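Local structure of Cag-Z (Helicobacter pylori, 1S2X) at residues 35-46 with 133-144. The protein is of unknown function but is encoded by the cag pathogenicity island and is probably linked to the type IV secretion system specified there. The protein carries 1 engineered substitution. Numbering follows the deposited sequence.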
ATOM      1  N   ARG A  35       9.585  -1.457 -11.623  1.00 22.67           N
ATOM      2  CA  ARG A  35      10.571  -1.409 -10.532  1.00 24.96           C
ATOM      3  C   ARG A  35      11.815  -2.204 -10.906  1.00 23.05           C
ATOM      4  O   ARG A  35      12.944  -1.730 -10.761  1.00 25.82           O
ATOM      5  CB  ARG A  35       9.989  -1.953  -9.232  1.00 21.75           C
ATOM      6  CG  ARG A  35      10.984  -2.088  -8.086  1.00 23.89           C
ATOM      7  CD  ARG A  35      11.520  -3.492  -7.893  1.00 25.99           C
ATOM      8  NE  ARG A  35      12.541  -3.559  -6.844  1.00 25.20           N
ATOM      9  CZ  ARG A  35      13.581  -4.370  -6.825  1.00 30.26           C
ATOM     10  NH1 ARG A  35      13.784  -5.234  -7.814  1.00 29.11           N
ATOM     11  NH2 ARG A  35      14.437  -4.341  -5.813  1.00 25.32           N
ATOM     12  N   ASP A  36      11.551  -3.427 -11.365  1.00 22.78           N
ATOM     13  CA  ASP A  36      12.637  -4.349 -11.676  1.00 22.39           C
ATOM     14  C   ASP A  36      13.564  -3.740 -12.715  1.00 25.00           C
ATOM     15  O   ASP A  36      14.778  -3.744 -12.623  1.00 21.10           O
ATOM     16  CB  ASP A  36      12.077  -5.695 -12.158  1.00 30.20           C
ATOM     17  CG  ASP A  36      11.611  -6.543 -10.988  1.00 40.36           C
ATOM     18  OD1 ASP A  36      10.908  -7.554 -11.191  1.00 26.12           O
ATOM     19  OD2 ASP A  36      11.958  -6.188  -9.839  1.00 34.93           O
ATOM     20  N   LYS A  37      12.976  -3.182 -13.762  1.00 24.77           N
ATOM     21  CA  LYS A  37      13.763  -2.616 -14.847  1.00 26.01           C
ATOM     22  C   LYS A  37      14.494  -1.365 -14.413  1.00 21.42           C
ATOM     23  O   LYS A  37      15.652  -1.155 -14.775  1.00 24.68           O
ATOM     24  CB  LYS A  37      12.820  -2.312 -16.025  1.00 30.49           C
ATOM     25  CG  LYS A  37      13.390  -2.777 -17.361  1.00 51.56           C
ATOM     26  CD  LYS A  37      12.805  -1.953 -18.500  1.00 63.21           C
ATOM     27  CE  LYS A  37      13.470  -0.590 -18.580  1.00 69.67           C
ATOM     28  NZ  LYS A  37      13.698  -0.169 -19.992  1.00 60.84           N
ATOM     29  N   PHE A  38      13.817  -0.522 -13.616  1.00 26.88           N
ATOM     30  CA  PHE A  38      14.518   0.684 -13.147  1.00 23.39           C
ATOM     31  C   PHE A  38      15.706   0.263 -12.301  1.00 22.95           C
ATOM     32  O   PHE A  38      16.809   0.773 -12.441  1.00 27.63           O
ATOM     33  CB  PHE A  38      13.577   1.610 -12.372  1.00 29.75           C
ATOM     34  CG  PHE A  38      14.274   2.852 -11.817  1.00 30.55           C
ATOM     35  CD1 PHE A  38      14.597   2.933 -10.471  1.00 32.06           C
ATOM     36  CD2 PHE A  38      14.594   3.909 -12.649  1.00 21.27           C
ATOM     37  CE1 PHE A  38      15.243   4.044  -9.944  1.00 27.34           C
ATOM     38  CE2 PHE A  38      15.267   5.013 -12.143  1.00 27.00           C
ATOM     39  CZ  PHE A  38      15.612   5.067 -10.808  1.00 29.67           C
ATOM     40  N   ILE A  39      15.471  -0.685 -11.390  1.00 19.77           N
ATOM     41  CA  ILE A  39      16.551  -1.108 -10.497  1.00 18.02           C
ATOM     42  C   ILE A  39      17.747  -1.617 -11.278  1.00 26.81           C
ATOM     43  O   ILE A  39      18.904  -1.211 -11.115  1.00 31.44           O
ATOM     44  CB  ILE A  39      16.044  -2.227  -9.572  1.00 24.67           C
ATOM     45  CG1 ILE A  39      15.098  -1.707  -8.483  1.00 25.86           C
ATOM     46  CG2 ILE A  39      17.224  -2.995  -9.008  1.00 31.22           C
ATOM     47  CD1 ILE A  39      15.619  -0.430  -7.868  1.00 17.17           C
ATOM     48  N   GLN A  40      17.448  -2.538 -12.194  1.00 21.90           N
ATOM     49  CA  GLN A  40      18.503  -3.078 -13.049  1.00 27.22           C
ATOM     50  C   GLN A  40      19.240  -2.018 -13.836  1.00 25.21           C
ATOM     51  O   GLN A  40      20.440  -2.126 -14.079  1.00 33.42           O
ATOM     52  CB  GLN A  40      17.881  -4.117 -14.014  1.00 27.84           C
ATOM     53  CG  GLN A  40      17.591  -5.416 -13.259  1.00 29.78           C
ATOM     54  CD  GLN A  40      18.810  -5.973 -12.549  1.00 41.53           C
ATOM     55  OE1 GLN A  40      19.875  -6.177 -13.145  1.00 54.42           O
ATOM     56  NE2 GLN A  40      18.685  -6.246 -11.251  1.00 44.15           N
ATOM     57  N   ASN A  41      18.585  -0.956 -14.276  1.00 26.53           N
ATOM     58  CA  ASN A  41      19.309   0.014 -15.088  1.00 33.44           C
ATOM     59  C   ASN A  41      19.930   1.125 -14.270  1.00 34.82           C
ATOM     60  O   ASN A  41      20.810   1.829 -14.781  1.00 41.34           O
ATOM     61  CB  ASN A  41      18.370   0.610 -16.148  1.00 41.76           C
ATOM     62  CG  ASN A  41      18.150  -0.327 -17.323  1.00 39.36           C
ATOM     63  OD1 ASN A  41      17.216  -0.174 -18.111  1.00 45.58           O
ATOM     64  ND2 ASN A  41      19.018  -1.327 -17.450  1.00 45.16           N
ATOM     65  N   TYR A  42      19.546   1.345 -13.009  1.00 29.39           N
ATOM     66  CA  TYR A  42      20.139   2.532 -12.361  1.00 28.90           C
ATOM     67  C   TYR A  42      20.692   2.244 -10.986  1.00 20.41           C
ATOM     68  O   TYR A  42      21.425   3.040 -10.412  1.00 29.35           O
ATOM     69  CB  TYR A  42      19.079   3.643 -12.269  1.00 25.33           C
ATOM     70  CG  TYR A  42      18.773   4.293 -13.601  1.00 25.79           C
ATOM     71  CD1 TYR A  42      19.675   5.172 -14.187  1.00 35.90           C
ATOM     72  CD2 TYR A  42      17.586   4.035 -14.274  1.00 30.72           C
ATOM     73  CE1 TYR A  42      19.417   5.783 -15.408  1.00 33.78           C
ATOM     74  CE2 TYR A  42      17.316   4.630 -15.490  1.00 38.53           C
ATOM     75  CZ  TYR A  42      18.233   5.497 -16.051  1.00 34.20           C
ATOM     76  OH  TYR A  42      17.957   6.089 -17.257  1.00 46.58           O
ATOM     77  N   ALA A  43      20.326   1.096 -10.405  1.00 22.46           N
ATOM     78  CA  ALA A  43      20.690   0.948  -8.987  1.00 28.44           C
ATOM     79  C   ALA A  43      21.661  -0.184  -8.720  1.00 26.03           C
ATOM     80  O   ALA A  43      22.076  -0.370  -7.569  1.00 26.51           O
ATOM     81  CB  ALA A  43      19.424   0.770  -8.162  1.00 24.36           C
ATOM     82  N   THR A  44      22.065  -0.966  -9.722  1.00 27.65           N
ATOM     83  CA  THR A  44      23.027  -2.024  -9.404  1.00 30.39           C
ATOM     84  C   THR A  44      24.371  -1.477  -8.937  1.00 30.01           C
ATOM     85  O   THR A  44      25.041  -2.095  -8.095  1.00 27.85           O
ATOM     86  CB  THR A  44      23.260  -2.945 -10.619  1.00 38.47           C
ATOM     87  OG1 THR A  44      23.694  -2.129 -11.713  1.00 47.00           O
ATOM     88  CG2 THR A  44      21.976  -3.633 -11.049  1.00 31.40           C
ATOM     89  N   SER A  45      24.816  -0.330  -9.437  1.00 35.30           N
ATOM     90  CA  SER A  45      26.097   0.248  -9.034  1.00 37.12           C
ATOM     91  C   SER A  45      26.181   0.639  -7.564  1.00 38.30           C
ATOM     92  O   SER A  45      27.300   0.823  -7.051  1.00 33.60           O
ATOM     93  CB  SER A  45      26.415   1.468  -9.912  1.00 36.50           C
ATOM     94  OG  SER A  45      25.648   2.604  -9.550  1.00 39.92           O
ATOM     95  N   LEU A  46      25.080   0.765  -6.828  1.00 31.70           N
ATOM     96  CA  LEU A  46      25.154   1.011  -5.390  1.00 30.92           C
ATOM     97  C   LEU A  46      26.065  -0.014  -4.691  1.00 34.33           C
ATOM     98  O   LEU A  46      26.760   0.269  -3.718  1.00 28.36           O
ATOM     99  CB  LEU A  46      23.788   0.927  -4.706  1.00 26.40           C
ATOM    100  CG  LEU A  46      22.759   1.983  -5.095  1.00 26.73           C
ATOM    101  CD1 LEU A  46      21.414   1.617  -4.484  1.00 23.43           C
ATOM    102  CD2 LEU A  46      23.258   3.369  -4.688  1.00 25.09           C
ATOM    103  N   LEU A 133       6.533  -2.915  -2.003  1.00 19.73           N
ATOM    104  CA  LEU A 133       7.055  -2.538  -3.309  1.00 25.58           C
ATOM    105  C   LEU A 133       7.826  -1.227  -3.262  1.00 28.46           C
ATOM    106  O   LEU A 133       8.880  -1.077  -3.876  1.00 20.20           O
ATOM    107  CB  LEU A 133       5.898  -2.433  -4.310  1.00 27.34           C
ATOM    108  CG  LEU A 133       6.212  -1.907  -5.712  1.00 31.08           C
ATOM    109  CD1 LEU A 133       6.976  -2.930  -6.537  1.00 26.14           C
ATOM    110  CD2 LEU A 133       4.905  -1.513  -6.406  1.00 31.94           C
ATOM    111  N   VAL A 134       7.314  -0.237  -2.532  1.00 26.98           N
ATOM    112  CA  VAL A 134       7.998   1.056  -2.568  1.00 23.98           C
ATOM    113  C   VAL A 134       9.346   0.967  -1.859  1.00 26.81           C
ATOM    114  O   VAL A 134      10.326   1.563  -2.307  1.00 23.38           O
ATOM    115  CB  VAL A 134       7.128   2.158  -1.952  1.00 27.16           C
ATOM    116  CG1 VAL A 134       7.921   3.447  -1.778  1.00 25.31           C
ATOM    117  CG2 VAL A 134       5.917   2.410  -2.848  1.00 24.02           C
ATOM    118  N   ALA A 135       9.354   0.201  -0.773  1.00 18.23           N
ATOM    119  CA  ALA A 135      10.567  -0.038  -0.032  1.00 22.58           C
ATOM    120  C   ALA A 135      11.609  -0.739  -0.912  1.00 25.28           C
ATOM    121  O   ALA A 135      12.807  -0.499  -0.738  1.00 29.50           O
ATOM    122  CB  ALA A 135      10.302  -0.866   1.216  1.00 22.56           C
ATOM    123  N   SER A 136      11.190  -1.599  -1.837  1.00 22.40           N
ATOM    124  CA  SER A 136      12.160  -2.287  -2.686  1.00 21.59           C
ATOM    125  C   SER A 136      12.865  -1.402  -3.696  1.00 19.85           C
ATOM    126  O   SER A 136      13.735  -1.942  -4.393  1.00 21.56           O
ATOM    127  CB  SER A 136      11.448  -3.427  -3.444  1.00 24.44           C
ATOM    128  OG  SER A 136      10.834  -2.873  -4.602  1.00 20.20           O
ATOM    129  N   TYR A 137      12.555  -0.104  -3.815  1.00 19.27           N
ATOM    130  CA  TYR A 137      13.342   0.806  -4.671  1.00 15.55           C
ATOM    131  C   TYR A 137      14.701   1.169  -4.080  1.00 24.40           C
ATOM    132  O   TYR A 137      15.574   1.799  -4.687  1.00 19.21           O
ATOM    133  CB  TYR A 137      12.536   2.093  -4.936  1.00 18.05           C
ATOM    134  CG  TYR A 137      11.611   1.911  -6.138  1.00 24.07           C
ATOM    135  CD1 TYR A 137      12.042   2.302  -7.398  1.00 22.58           C
ATOM    136  CD2 TYR A 137      10.348   1.343  -5.997  1.00 17.28           C
ATOM    137  CE1 TYR A 137      11.232   2.146  -8.514  1.00 24.52           C
ATOM    138  CE2 TYR A 137       9.529   1.179  -7.101  1.00 18.21           C
ATOM    139  CZ  TYR A 137       9.983   1.583  -8.345  1.00 29.58           C
ATOM    140  OH  TYR A 137       9.176   1.431  -9.457  1.00 33.14           O
ATOM    141  N   LEU A 138      14.948   0.788  -2.834  1.00 19.19           N
ATOM    142  CA  LEU A 138      16.290   0.690  -2.262  1.00 23.80           C
ATOM    143  C   LEU A 138      16.576  -0.814  -2.247  1.00 28.59           C
ATOM    144  O   LEU A 138      16.176  -1.509  -1.313  1.00 20.29           O
ATOM    145  CB  LEU A 138      16.407   1.290  -0.866  1.00 21.47           C
ATOM    146  CG  LEU A 138      17.803   1.181  -0.211  1.00 28.96           C
ATOM    147  CD1 LEU A 138      18.833   1.915  -1.061  1.00 31.10           C
ATOM    148  CD2 LEU A 138      17.791   1.693   1.222  1.00 27.38           C
ATOM    149  N   PRO A 139      17.185  -1.325  -3.309  1.00 26.91           N
ATOM    150  CA  PRO A 139      17.187  -2.777  -3.502  1.00 23.34           C
ATOM    151  C   PRO A 139      18.183  -3.402  -2.533  1.00 29.72           C
ATOM    152  O   PRO A 139      19.379  -3.141  -2.564  1.00 22.82           O
ATOM    153  CB  PRO A 139      17.627  -2.932  -4.955  1.00 21.02           C
ATOM    154  CG  PRO A 139      18.474  -1.724  -5.220  1.00 21.05           C
ATOM    155  CD  PRO A 139      17.899  -0.619  -4.376  1.00 22.25           C
ATOM    156  N   ARG A 140      17.684  -4.245  -1.645  1.00 29.11           N
ATOM    157  CA  ARG A 140      18.565  -4.869  -0.660  1.00 35.92           C
ATOM    158  C   ARG A 140      19.687  -5.636  -1.337  1.00 35.49           C
ATOM    159  O   ARG A 140      20.785  -5.758  -0.793  1.00 36.44           O
ATOM    160  CB  ARG A 140      17.782  -5.824   0.237  1.00 54.12           C
ATOM    161  CG  ARG A 140      18.004  -5.638   1.726  1.00 77.89           C
ATOM    162  CD  ARG A 140      19.474  -5.491   2.096  1.00 89.48           C
ATOM    163  NE  ARG A 140      19.662  -5.284   3.532  1.00 88.90           N
ATOM    164  CZ  ARG A 140      20.809  -5.285   4.194  1.00 85.35           C
ATOM    165  NH1 ARG A 140      21.970  -5.486   3.580  1.00 70.64           N
ATOM    166  NH2 ARG A 140      20.809  -5.084   5.500  1.00 92.27           N
ATOM    167  N   GLU A 141      19.438  -6.172  -2.534  1.00 23.37           N
ATOM    168  CA  GLU A 141      20.498  -7.026  -3.078  1.00 35.10           C
ATOM    169  C   GLU A 141      21.671  -6.247  -3.668  1.00 38.43           C
ATOM    170  O   GLU A 141      22.640  -6.931  -4.025  1.00 31.61           O
ATOM    171  CB  GLU A 141      19.887  -7.971  -4.113  1.00 41.54           C
ATOM    172  CG  GLU A 141      19.478  -7.310  -5.414  1.00 45.07           C
ATOM    173  CD  GLU A 141      18.026  -6.883  -5.453  1.00 48.68           C
ATOM    174  OE1 GLU A 141      17.497  -6.704  -6.571  1.00 60.31           O
ATOM    175  OE2 GLU A 141      17.405  -6.714  -4.377  1.00 55.02           O
ATOM    176  N   TYR A 142      21.651  -4.922  -3.766  1.00 26.77           N
ATOM    177  CA  TYR A 142      22.707  -4.089  -4.331  1.00 22.67           C
ATOM    178  C   TYR A 142      23.311  -3.156  -3.288  1.00 25.34           C
ATOM    179  O   TYR A 142      24.065  -2.230  -3.610  1.00 29.07           O
ATOM    180  CB  TYR A 142      22.210  -3.285  -5.558  1.00 24.62           C
ATOM    181  CG  TYR A 142      21.752  -4.278  -6.614  1.00 30.30           C
ATOM    182  CD1 TYR A 142      22.691  -5.160  -7.153  1.00 37.55           C
ATOM    183  CD2 TYR A 142      20.444  -4.363  -7.057  1.00 28.86           C
ATOM    184  CE1 TYR A 142      22.340  -6.092  -8.113  1.00 39.38           C
ATOM    185  CE2 TYR A 142      20.081  -5.298  -8.015  1.00 29.55           C
ATOM    186  CZ  TYR A 142      21.030  -6.159  -8.541  1.00 37.64           C
ATOM    187  OH  TYR A 142      20.690  -7.093  -9.496  1.00 34.69           O
ATOM    188  N   LEU A 143      22.985  -3.400  -2.033  1.00 23.57           N
ATOM    189  CA  LEU A 143      23.511  -2.624  -0.912  1.00 33.08           C
ATOM    190  C   LEU A 143      24.930  -3.062  -0.554  1.00 43.79           C
ATOM    191  O   LEU A 143      25.116  -4.256  -0.297  1.00 47.84           O
ATOM    192  CB  LEU A 143      22.632  -2.800   0.322  1.00 36.38           C
ATOM    193  CG  LEU A 143      21.452  -1.849   0.550  1.00 36.81           C
ATOM    194  CD1 LEU A 143      20.907  -1.298  -0.748  1.00 37.61           C
ATOM    195  CD2 LEU A 143      20.356  -2.562   1.328  1.00 56.10           C
ATOM    196  N   PRO A 144      25.889  -2.148  -0.509  1.00 43.37           N
ATOM    197  CA  PRO A 144      27.264  -2.494  -0.131  1.00 46.80           C
ATOM    198  C   PRO A 144      27.338  -3.151   1.250  1.00 43.15           C
ATOM    199  O   PRO A 144      26.542  -2.877   2.152  1.00 36.83           O
ATOM    200  CB  PRO A 144      27.994  -1.152  -0.087  1.00 47.86           C
ATOM    201  CG  PRO A 144      27.121  -0.165  -0.765  1.00 51.02           C
ATOM    202  CD  PRO A 144      25.730  -0.715  -0.802  1.00 46.81           C
TER
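Arg35 of helix 31-43 turns two nitrogens onto the carbonyl oxygen of Ser136, an instructive case of one arginine gathering several acceptors just beyond the end of a helix. Arg35 NH2 lies 2.9 Å from Ser136 O and NE makes a second bond to it; both donors approach from the same face of the carbonyl, NE from well above its plane. Ser136 OG, itself bonded to Leu133 O, adds a weak bond from NE. Within its own helix, Arg35 NH1 forms a salt bridge with the neighbouring Asp36 OD2 at 2.9 Å, while Glu141 OE1 makes a long salt bridge, 3.9 Å from Arg35 NH2. These acidic partners and Ser136 O all sit near the guanidinium plane, which helps fix its rotation, and Ile39 CG1 packs over one face.

A second polar link is straighter: Gln40 NE2 donates to Tyr142 OH at 2.8 Å and 167°, a kink at chi2 (-55°) in the Gln40 side chain bringing its amide round to the hydroxyl.

Apolar contacts run alongside. Two tyrosine faces receive aliphatic carbons: Arg35 CG lies over Tyr137, 3.9 Å from the ring centroid, and Thr44 CG2 over Tyr142, whose opposite face is met by Glu141 CG. Ile39 CG2 touches Tyr142 CE2 at 3.8 Å and also reaches Pro139 CB, while Ala43 CB meets Pro139 CG and Leu46 CD1 reaches Pro139 and Leu138. Phe38 CD1 approaches the edge of the Tyr137 ring; beyond the pair, Phe38 packs on Leu62 and Met66, and Tyr137 meets Phe73 edge-to-face.

In this all-helical fold, the contact packs helix 31-43 against the end of helix 105-135, where a type I turn from Ala135 to Leu138 leads into the irregular chain that runs toward helix 149-158.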